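Local coordinates for protein phospholyase (Arthrobacter aurescens, PDB 5G4I) that uses pyridoxal phosphate to eliminate phosphate from ethanolamine phosphate, as a lyase built on the class III transaminase fold, at residues 64-68 with 325-329; 107-111 with 273-279. All coordinates share one frame. Residues are numbered along the deposited sequence.

Contact 1: residues 64-68 with 325-329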
ATOM      1  N   VAL A  64      12.812  -7.784   7.080  1.00  9.98           N
ATOM      2  CA  VAL A  64      12.052  -8.030   5.895  1.00 10.28           C
ATOM      3  C   VAL A  64      12.422  -9.390   5.230  1.00 10.18           C
ATOM      4  O   VAL A  64      11.517 -10.184   4.855  1.00 10.33           O
ATOM      5  CB  VAL A  64      12.086  -6.801   4.915  1.00 10.66           C
ATOM      6  CG1 VAL A  64      11.544  -7.175   3.553  1.00 11.29           C
ATOM      7  CG2 VAL A  64      11.334  -5.631   5.523  1.00 10.65           C
ATOM      8  N   PRO A  65      13.735  -9.740   5.043  1.00  9.81           N
ATOM      9  CA  PRO A  65      14.111 -11.051   4.541  1.00 10.61           C
ATOM     10  C   PRO A  65      14.076 -12.103   5.653  1.00 10.51           C
ATOM     11  O   PRO A  65      15.059 -12.697   6.083  1.00 11.09           O
ATOM     12  CB  PRO A  65      15.584 -10.817   4.065  1.00 11.69           C
ATOM     13  CG  PRO A  65      16.062  -9.780   4.912  1.00 12.61           C
ATOM     14  CD  PRO A  65      14.907  -8.844   5.162  1.00 10.97           C
ATOM     15  N   HIS A  66      12.829 -12.299   6.167  1.00  9.83           N
ATOM     16  CA  HIS A  66      12.534 -13.220   7.279  1.00 10.59           C
ATOM     17  C   HIS A  66      13.176 -14.613   7.126  1.00 10.34           C
ATOM     18  O   HIS A  66      13.712 -15.157   8.133  1.00 11.00           O
ATOM     19  CB  HIS A  66      10.974 -13.427   7.333  1.00 11.87           C
ATOM     20  CG  HIS A  66      10.461 -14.097   8.583  1.00 11.51           C
ATOM     21  ND1 HIS A  66      10.608 -13.543   9.833  1.00 13.31           N
ATOM     22  CD2 HIS A  66       9.769 -15.256   8.742  1.00 13.43           C
ATOM     23  CE1 HIS A  66       9.995 -14.340  10.708  1.00 11.51           C
ATOM     24  NE2 HIS A  66       9.514 -15.377  10.079  1.00 12.91           N
ATOM     25  N   VAL A  67      13.153 -15.197   5.917  1.00  8.98           N
ATOM     26  CA  VAL A  67      13.725 -16.518   5.658  1.00  9.60           C
ATOM     27  C   VAL A  67      15.067 -16.502   4.908  1.00 10.56           C
ATOM     28  O   VAL A  67      15.455 -17.501   4.271  1.00 11.11           O
ATOM     29  CB  VAL A  67      12.696 -17.503   5.049  1.00 10.00           C
ATOM     30  CG1 VAL A  67      11.553 -17.761   6.088  1.00 10.08           C
ATOM     31  CG2 VAL A  67      12.046 -17.024   3.752  1.00 10.36           C
ATOM     32  N   GLY A  68      15.682 -15.344   4.924  1.00 10.91           N
ATOM     33  CA  GLY A  68      17.026 -15.158   4.404  1.00 11.34           C
ATOM     34  C   GLY A  68      17.083 -14.499   3.006  1.00 10.37           C
ATOM     35  O   GLY A  68      16.129 -14.614   2.173  1.00 10.14           O
ATOM     36  N   VAL A 325       6.847 -18.405   2.514  1.00 10.32           N
ATOM     37  CA  VAL A 325       7.461 -17.938   3.787  1.00 10.52           C
ATOM     38  C   VAL A 325       7.010 -18.812   4.965  1.00  9.83           C
ATOM     39  O   VAL A 325       7.850 -19.270   5.787  1.00 10.43           O
ATOM     40  CB  VAL A 325       7.213 -16.430   4.062  1.00 10.04           C
ATOM     41  CG1 VAL A 325       7.633 -16.030   5.479  1.00 10.24           C
ATOM     42  CG2 VAL A 325       7.999 -15.639   3.005  1.00 11.23           C
ATOM     43  N   LEU A 326       5.667 -19.033   5.081  1.00  9.68           N
ATOM     44  CA  LEU A 326       5.178 -19.851   6.167  1.00  9.81           C
ATOM     45  C   LEU A 326       5.635 -21.299   6.072  1.00 10.41           C
ATOM     46  O   LEU A 326       6.051 -21.899   7.081  1.00 10.49           O
ATOM     47  CB  LEU A 326       3.636 -19.811   6.230  1.00 11.16           C
ATOM     48  CG  LEU A 326       2.926 -18.545   6.744  1.00 12.45           C
ATOM     49  CD1 LEU A 326       1.383 -18.645   6.556  1.00 14.01           C
ATOM     50  CD2 LEU A 326       3.321 -18.232   8.172  1.00 13.53           C
ATOM     51  N   ARG A 327       5.640 -21.850   4.847  1.00 10.80           N
ATOM     52  CA  ARG A 327       6.073 -23.249   4.666  1.00 12.63           C
ATOM     53  C   ARG A 327       7.561 -23.406   5.093  1.00 11.24           C
ATOM     54  O   ARG A 327       7.957 -24.383   5.745  1.00 11.30           O
ATOM     55  CB  ARG A 327       5.837 -23.765   3.250  1.00 12.26           C
ATOM     56  CG  ARG A 327       6.442 -25.162   3.116  1.00 16.37           C
ATOM     57  N   TYR A 328       8.440 -22.477   4.655  1.00 10.07           N
ATOM     58  CA  TYR A 328       9.835 -22.543   4.987  1.00 10.42           C
ATOM     59  C   TYR A 328      10.119 -22.393   6.436  1.00 10.76           C
ATOM     60  O   TYR A 328      10.868 -23.197   7.075  1.00 10.97           O
ATOM     61  CB  TYR A 328      10.683 -21.530   4.144  1.00 11.13           C
ATOM     62  CG  TYR A 328      12.152 -21.716   4.252  1.00 11.29           C
ATOM     63  CD1 TYR A 328      12.916 -21.114   5.283  1.00 12.79           C
ATOM     64  CD2 TYR A 328      12.829 -22.472   3.266  1.00 13.36           C
ATOM     65  CE1 TYR A 328      14.277 -21.348   5.368  1.00 12.19           C
ATOM     66  CE2 TYR A 328      14.196 -22.693   3.377  1.00 15.32           C
ATOM     67  CZ  TYR A 328      14.879 -22.117   4.413  1.00 16.40           C
ATOM     68  OH  TYR A 328      16.296 -22.294   4.556  1.00 20.63           O
ATOM     69  N   MET A 329       9.442 -21.416   7.084  1.00 11.59           N
ATOM     70  CA  MET A 329       9.673 -21.269   8.529  1.00 11.79           C
ATOM     71  C   MET A 329       9.202 -22.512   9.336  1.00 11.81           C
ATOM     72  O   MET A 329       9.834 -22.862  10.353  1.00 12.27           O
ATOM     73  CB  MET A 329       9.133 -19.855   9.127  1.00 16.09           C
ATOM     74  CG  MET A 329       7.699 -19.798   9.266  1.00 16.36           C
ATOM     75  SD  MET A 329       7.348 -18.181  10.201  1.00 16.07           S
ATOM     76  CE  MET A 329       7.698 -18.651  11.872  1.00 17.11           C
TER

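Contact 2: residues 107-111 with 273-279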
ATOM      1  N   PHE A 107      -3.587 -18.528  14.286  1.00 11.69           N
ATOM      2  CA  PHE A 107      -4.366 -17.743  15.252  1.00 12.87           C
ATOM      3  C   PHE A 107      -5.385 -18.565  16.018  1.00 13.50           C
ATOM      4  O   PHE A 107      -5.867 -19.496  15.519  1.00 16.85           O
ATOM      5  CB  PHE A 107      -5.119 -16.570  14.563  1.00 12.70           C
ATOM      6  CG  PHE A 107      -4.225 -15.440  14.124  1.00 11.65           C
ATOM      7  CD1 PHE A 107      -3.934 -14.440  14.976  1.00 12.11           C
ATOM      8  CD2 PHE A 107      -3.697 -15.414  12.872  1.00 10.90           C
ATOM      9  CE1 PHE A 107      -3.105 -13.430  14.605  1.00 12.78           C
ATOM     10  CE2 PHE A 107      -2.853 -14.409  12.471  1.00 11.06           C
ATOM     11  CZ  PHE A 107      -2.558 -13.414  13.345  1.00 12.49           C
ATOM     12  N   ASP A 108      -5.687 -18.152  17.235  1.00 15.37           N
ATOM     13  CA  ASP A 108      -6.697 -18.822  18.067  1.00 17.86           C
ATOM     14  C   ASP A 108      -7.858 -17.950  18.389  1.00 18.93           C
ATOM     15  O   ASP A 108      -7.906 -16.850  18.033  1.00 18.42           O
ATOM     16  CB  ASP A 108      -6.294 -18.980  19.517  1.00 23.00           C
ATOM     17  CG  ASP A 108      -5.139 -19.668  19.721  1.00 28.59           C
ATOM     18  OD1 ASP A 108      -4.860 -20.579  18.932  1.00 33.45           O
ATOM     19  OD2 ASP A 108      -4.549 -19.324  20.796  1.00 27.64           O
ATOM     20  N   GLY A 109      -8.747 -18.491  19.199  1.00 21.61           N
ATOM     21  CA  GLY A 109      -9.867 -17.659  19.680  1.00 20.03           C
ATOM     22  C   GLY A 109     -10.814 -17.228  18.555  1.00 19.10           C
ATOM     23  O   GLY A 109     -11.045 -17.879  17.559  1.00 21.34           O
ATOM     24  N   ALA A 110     -11.260 -15.952  18.640  1.00 18.53           N
ATOM     25  CA  ALA A 110     -12.213 -15.413  17.698  1.00 17.33           C
ATOM     26  C   ALA A 110     -11.533 -14.747  16.439  1.00 13.87           C
ATOM     27  O   ALA A 110     -12.230 -14.209  15.615  1.00 15.22           O
ATOM     28  CB  ALA A 110     -13.067 -14.366  18.404  1.00 17.77           C
ATOM     29  N   LEU A 111     -10.200 -14.877  16.368  1.00 12.88           N
ATOM     30  CA  LEU A 111      -9.456 -14.319  15.198  1.00 12.38           C
ATOM     31  C   LEU A 111      -9.484 -15.290  14.049  1.00 13.15           C
ATOM     32  O   LEU A 111      -8.647 -16.230  13.971  1.00 14.96           O
ATOM     33  CB  LEU A 111      -8.056 -13.921  15.661  1.00 11.82           C
ATOM     34  CG  LEU A 111      -7.963 -12.769  16.654  1.00 12.51           C
ATOM     35  CD1 LEU A 111      -6.573 -12.607  17.287  1.00 12.12           C
ATOM     36  CD2 LEU A 111      -8.405 -11.444  16.006  1.00 13.99           C
ATOM     37  N   GLU A 273      -6.331 -10.841  24.239  1.00 13.20           N
ATOM     38  CA  GLU A 273      -6.722 -11.311  22.864  1.00 14.42           C
ATOM     39  C   GLU A 273      -7.267 -10.073  22.161  1.00 11.58           C
ATOM     40  O   GLU A 273      -8.390  -9.602  22.403  1.00 11.98           O
ATOM     41  CB  GLU A 273      -7.783 -12.408  22.821  1.00 16.82           C
ATOM     42  CG  GLU A 273      -8.038 -12.864  21.378  1.00 20.67           C
ATOM     43  CD  GLU A 273      -9.168 -13.918  21.264  1.00 27.57           C
ATOM     44  OE1 GLU A 273      -9.268 -14.837  22.134  1.00 32.63           O
ATOM     45  OE2 GLU A 273     -10.004 -13.852  20.323  1.00 22.62           O
ATOM     46  N   PRO A 274      -6.453  -9.446  21.269  1.00 11.55           N
ATOM     47  CA  PRO A 274      -6.949  -8.297  20.507  1.00 10.23           C
ATOM     48  C   PRO A 274      -8.090  -8.608  19.552  1.00 10.25           C
ATOM     49  O   PRO A 274      -8.191  -9.740  19.024  1.00 11.39           O
ATOM     50  CB  PRO A 274      -5.702  -7.833  19.710  1.00 12.10           C
ATOM     51  CG  PRO A 274      -4.619  -8.603  20.187  1.00 17.18           C
ATOM     52  CD  PRO A 274      -5.116  -9.868  20.837  1.00 12.50           C
ATOM     53  N   GLU A 275      -8.921  -7.596  19.241  1.00  9.66           N
ATOM     54  CA  GLU A 275      -9.937  -7.674  18.234  1.00  9.72           C
ATOM     55  C   GLU A 275      -9.381  -7.572  16.783  1.00  9.16           C
ATOM     56  O   GLU A 275     -10.006  -8.044  15.831  1.00  9.82           O
ATOM     57  CB  GLU A 275     -11.067  -6.672  18.375  1.00 10.75           C
ATOM     58  CG  GLU A 275     -11.871  -6.831  19.662  1.00 11.48           C
ATOM     59  CD  GLU A 275     -11.342  -6.034  20.845  1.00 12.47           C
ATOM     60  OE1 GLU A 275     -10.148  -5.642  20.956  1.00 12.06           O
ATOM     61  OE2 GLU A 275     -12.172  -5.791  21.826  1.00 14.92           O
ATOM     62  N   LEU A 276      -8.226  -6.869  16.686  1.00  9.32           N
ATOM     63  CA  LEU A 276      -7.611  -6.567  15.379  1.00 10.00           C
ATOM     64  C   LEU A 276      -6.095  -6.746  15.544  1.00  8.71           C
ATOM     65  O   LEU A 276      -5.496  -6.327  16.554  1.00  9.45           O
ATOM     66  CB  LEU A 276      -7.833  -5.039  15.039  1.00 10.92           C
ATOM     67  CG  LEU A 276      -9.325  -4.681  14.660  1.00 10.71           C
ATOM     68  CD1 LEU A 276      -9.658  -3.201  15.016  1.00 12.57           C
ATOM     69  CD2 LEU A 276      -9.594  -4.992  13.214  1.00 11.55           C
ATOM     70  N   VAL A 277      -5.518  -7.409  14.515  1.00  8.15           N
ATOM     71  CA  VAL A 277      -4.032  -7.692  14.460  1.00  9.24           C
ATOM     72  C   VAL A 277      -3.525  -7.267  13.081  1.00  9.51           C
ATOM     73  O   VAL A 277      -4.087  -7.686  12.076  1.00 10.42           O
ATOM     74  CB  VAL A 277      -3.696  -9.193  14.745  1.00  9.33           C
ATOM     75  CG1 VAL A 277      -2.206  -9.392  14.705  1.00 10.72           C
ATOM     76  CG2 VAL A 277      -4.262  -9.626  16.070  1.00 11.20           C
ATOM     77  N   THR A 278      -2.525  -6.384  13.073  1.00  8.17           N
ATOM     78  CA  THR A 278      -1.958  -5.902  11.766  1.00  8.42           C
ATOM     79  C   THR A 278      -0.541  -6.471  11.594  1.00  8.29           C
ATOM     80  O   THR A 278       0.181  -6.762  12.535  1.00  9.16           O
ATOM     81  CB  THR A 278      -1.966  -4.354  11.719  1.00  8.15           C
ATOM     82  OG1 THR A 278      -1.188  -3.870  12.805  1.00  8.68           O
ATOM     83  CG2 THR A 278      -3.389  -3.792  11.813  1.00  9.35           C
ATOM     84  N   MET A 279      -0.119  -6.586  10.332  1.00  8.88           N
ATOM     85  CA  MET A 279       1.177  -7.214  10.007  1.00  9.56           C
ATOM     86  C   MET A 279       1.653  -6.661   8.646  1.00  8.84           C
ATOM     87  O   MET A 279       0.912  -6.074   7.840  1.00  8.82           O
ATOM     88  CB  MET A 279       1.060  -8.717  10.067  1.00 11.96           C
ATOM     89  CG  MET A 279       0.146  -9.229   9.090  1.00 12.14           C
ATOM     90  SD  MET A 279      -0.372 -11.016   9.405  1.00 15.94           S
ATOM     91  CE  MET A 279      -1.051 -11.035  10.710  1.00 13.31           C
TER

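Contact 1: residues 64-68 with 325-329
V64 lies beyond reach of the helix segment 325-329 and packs instead on T311 of the second subunit. P65, its ring restraining phi, centres an inverse gamma turn, closed by a weak bond from H66 N to V64 O (2.8 Å), and also opens a type I turn in which G68 N reaches P65 O at 3.0 Å. The bends swing H66 toward the helix. Its NE2 donates a weak hydrogen bond to M329 SD at 3.5 Å; the sulfur lies near the ring plane, at the edge, where a polarisable thioether can accept an N-H. In this fold type I enzyme the loop thus connects strand 56-59 to helix 72-82 while leaning on helix 316-331. V67, compact and branched, enters the groove between successive turns: its CB sits 3.6 Å from Y328 CD1, and its CG1 lies 4.3 Å from V325 CG1 and 4.4 Å from M329 CB. Such a spot suits an apolar side chain, since the nearby V325 O already accepts M329 N (3.0 Å) within the helix. G68 ends the turn with a phi of 102°, where a side chain would jam against V67 O; N285 bonds both V67 N and G68 O.

Contact 2: residues 107-111 with 273-279
The loop 107-111 forms a small knuckle whose two large apolar side chains, F107 and L111, project from its ends toward the segment 273-279, while its polar tip meets E273. L111 is the largest bump. Its CD2 fits a hollow walled by backbone, 3.5 Å from P274 O and 3.8 Å from E275 O, and its CD1 rests 4.0 Å from V277 CG2; leucine, branched at CG, can set one methyl against each. Beside it F107 presents the edge of its ring, with CE1 4.1 Å from V277 CG1 and CZ 3.9 Å from M279 CE. V277 thus stands as a ridge between the two side chains: its CG2 meets L111 CD1, both of its methyls lie close to F107 CE1, and the pliable end of M279 continues the surface beyond it. The ring of F107 also stacks with W265.

At the solvent-facing end the fit is polar. E273, extended along its chain, brings OE2 to A110 N for a 3.0 Å hydrogen bond, and G109 CA lies 3.8 Å from its OE1. A CB on G109 would collide with that oxygen, and the type II' turn from D108 to L111 favours glycine in this positive-phi position, so the bare backbone serves twice. E275 points away and is held by R242 and V248 N. Past it, strand 276-279 lies between strands 247-251 and 290-294 in the mixed seven-stranded sheet of the large domain, the core of fold type I pyridoxal phosphate enzymes, where this strand leads to K281 of the cofactor pocket.

How the contacts relate
The two contacts do not touch: their centres are 21 Å apart and their nearest atoms about 8 Å. Both parts of contact 2 fall in the chain between those of contact 1. Helix 94-104 offers one bridge, since L326 of contact 1 packs on its Y99 and A102 and the chain leaving it becomes segment 107-111. Another begins at strand 276-279 of contact 2, which runs on to K281 in the cofactor pocket, then to P282, touched by H66, and N285, bonded to loop 64-68. Contact 2 lies nearer the ligand: the M279 side chain is about 9 Å from bound pyridoxal phosphate, that of H66 about 13 Å. Neither contact reaches the cofactor.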